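Local atomic coordinates of probable transcriptional regulator PhnF (Escherichia coli, PDB entry 2FA1), a protein that is probably a DNA-binding transcriptional regulator of the GntR/HutC family, encoded in an operon for alkylphosphonate uptake and C-P lyase, and represented here by its C-terminal effector-binding domain. Residues A[46-50]-A[71-75]. Numbering follows the deposited sequence.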
loop_
_atom_site.group_PDB
_atom_site.type_symbol
_atom_site.label_atom_id
_atom_site.label_comp_id
_atom_site.label_asym_id
_atom_site.label_seq_id
_atom_site.Cartn_x
_atom_site.Cartn_y
_atom_site.Cartn_z
ATOM N N GLU A 46 -13.548 -19.653 18.583
ATOM C CA GLU A 46 -12.831 -20.921 18.400
ATOM C C GLU A 46 -11.358 -20.593 18.221
ATOM O O GLU A 46 -11.044 -19.553 17.599
ATOM C CB GLU A 46 -13.308 -21.736 17.187
ATOM C CG GLU A 46 -14.778 -22.279 17.255
ATOM C CD GLU A 46 -15.124 -23.033 18.540
ATOM O OE1 GLU A 46 -14.412 -23.988 18.890
ATOM O OE2 GLU A 46 -16.135 -22.670 19.201
ATOM N N ASN A 47 -10.519 -21.531 18.673
ATOM C CA ASN A 47 -9.049 -21.371 18.800
ATOM C C ASN A 47 -8.498 -21.184 17.408
ATOM O O ASN A 47 -8.929 -21.803 16.508
ATOM C CB ASN A 47 -8.328 -22.535 19.510
ATOM C CG ASN A 47 -8.425 -22.426 21.051
ATOM O OD1 ASN A 47 -8.748 -21.361 21.552
ATOM N ND2 ASN A 47 -8.053 -23.473 21.779
ATOM N N VAL A 48 -7.433 -20.403 17.332
ATOM C CA VAL A 48 -6.601 -20.287 16.118
ATOM C C VAL A 48 -5.146 -20.328 16.662
ATOM O O VAL A 48 -4.931 -20.276 17.857
ATOM C CB VAL A 48 -6.858 -18.892 15.432
ATOM C CG1 VAL A 48 -8.348 -18.796 14.803
ATOM C CG2 VAL A 48 -6.538 -17.683 16.374
ATOM N N ILE A 49 -4.165 -20.494 15.754
ATOM C CA ILE A 49 -2.759 -20.442 16.140
ATOM C C ILE A 49 -2.403 -18.977 15.884
ATOM O O ILE A 49 -2.599 -18.487 14.794
ATOM C CB ILE A 49 -1.927 -21.375 15.239
ATOM C CG1 ILE A 49 -2.291 -22.860 15.507
ATOM C CG2 ILE A 49 -0.422 -21.114 15.508
ATOM C CD1 ILE A 49 -1.682 -23.783 14.369
ATOM N N HIS A 50 -1.871 -18.331 16.909
ATOM C CA HIS A 50 -1.416 -16.942 16.745
ATOM C C HIS A 50 0.098 -16.933 16.927
ATOM O O HIS A 50 0.598 -17.350 17.985
ATOM C CB HIS A 50 -2.048 -16.184 17.906
ATOM C CG HIS A 50 -1.599 -14.763 17.979
ATOM N ND1 HIS A 50 -1.640 -14.031 19.141
ATOM C CD2 HIS A 50 -1.103 -13.935 17.022
ATOM C CE1 HIS A 50 -1.174 -12.814 18.902
ATOM N NE2 HIS A 50 -0.926 -12.710 17.613
ATOM N N ASP A 71 -5.889 -23.671 10.793
ATOM C CA ASP A 71 -5.726 -25.112 10.844
ATOM C C ASP A 71 -4.876 -25.505 12.020
ATOM O O ASP A 71 -3.613 -25.365 11.967
ATOM C CB ASP A 71 -5.131 -25.589 9.544
ATOM C CG ASP A 71 -5.109 -27.110 9.445
ATOM O OD1 ASP A 71 -5.165 -27.783 10.510
ATOM O OD2 ASP A 71 -4.981 -27.599 8.284
ATOM N N LEU A 72 -5.557 -26.020 13.088
ATOM C CA LEU A 72 -4.815 -26.318 14.320
ATOM C C LEU A 72 -3.817 -27.449 14.162
ATOM O O LEU A 72 -2.952 -27.622 15.059
ATOM C CB LEU A 72 -5.711 -26.572 15.528
ATOM C CG LEU A 72 -6.755 -25.453 15.671
ATOM C CD1 LEU A 72 -7.541 -25.688 16.941
ATOM C CD2 LEU A 72 -5.963 -24.096 15.828
ATOM N N THR A 73 -3.996 -28.213 13.091
ATOM C CA THR A 73 -3.061 -29.298 12.841
ATOM C C THR A 73 -1.718 -28.776 12.401
ATOM O O THR A 73 -0.732 -29.553 12.301
ATOM C CB THR A 73 -3.475 -30.327 11.803
ATOM O OG1 THR A 73 -3.555 -29.821 10.481
ATOM C CG2 THR A 73 -4.809 -31.007 12.297
ATOM N N LEU A 74 -1.674 -27.466 12.118
ATOM C CA LEU A 74 -0.300 -26.935 11.926
ATOM C C LEU A 74 0.481 -26.668 13.203
ATOM O O LEU A 74 1.636 -26.263 13.150
ATOM C CB LEU A 74 -0.340 -25.638 11.087
ATOM C CG LEU A 74 -0.972 -25.656 9.686
ATOM C CD1 LEU A 74 -1.057 -24.284 9.101
ATOM C CD2 LEU A 74 0.019 -26.486 8.784
ATOM N N TRP A 75 -0.129 -26.884 14.370
ATOM C CA TRP A 75 0.536 -26.552 15.591
ATOM C C TRP A 75 1.905 -27.240 15.841
ATOM O O TRP A 75 2.799 -26.571 16.364
ATOM C CB TRP A 75 -0.513 -26.707 16.736
ATOM C CG TRP A 75 -0.032 -26.354 18.090
ATOM C CD1 TRP A 75 -0.059 -27.162 19.191
ATOM C CD2 TRP A 75 0.523 -25.089 18.519
ATOM N NE1 TRP A 75 0.471 -26.501 20.314
ATOM C CE2 TRP A 75 0.822 -25.216 19.914
ATOM C CE3 TRP A 75 0.817 -23.871 17.848
ATOM C CZ2 TRP A 75 1.376 -24.155 20.651
ATOM C CZ3 TRP A 75 1.377 -22.786 18.583
ATOM C CH2 TRP A 75 1.656 -22.942 19.979
#
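In the UTRA domain, the C-terminal effector-binding part of PhnF, a 3-10 turn opened by an Asx turn at Asp71 illustrates how a short loop can offer a hollow to one side chain of a neighbouring strand. Residues 71-75 lead from strand 60-69 into helix 75-78. Asp71 OD1 accepts from Thr73 N (2.9 Å) and from Thr73 OG1 (2.6 Å), while Asp71 O receives Leu74 N (2.9 Å) and Leu72 O receives Trp75 N (3.0 Å), as the chain curls through 72-74. The bump is Ile49, on strand 47-57, whose CA-to-CB bond points toward the turn; the hollow is lined by the side chains of Leu72, Leu74 and Trp75 and by backbone of Asp71 and Trp75. Leu72 CD2 lies 3.9 Å from Ile49 CG1 and 3.8 Å from Asn47 O, and Ile49 CG2 rests 3.8 Å from Trp75 CE3. Leu29 of strand 23-31 touches Ile49, Leu72 and Trp75, extending the apolar patch. Across the two segments the contact is apolar packing without hydrogen bonds, burying 268 Å², while Ile49 pairs through its backbone with Phe69 in the sheet. The tip of the bump, Ile49 CD1, sits 3.5 Å from both Asp71 O and Trp75 N, and 4.0 Å from Leu74 CB.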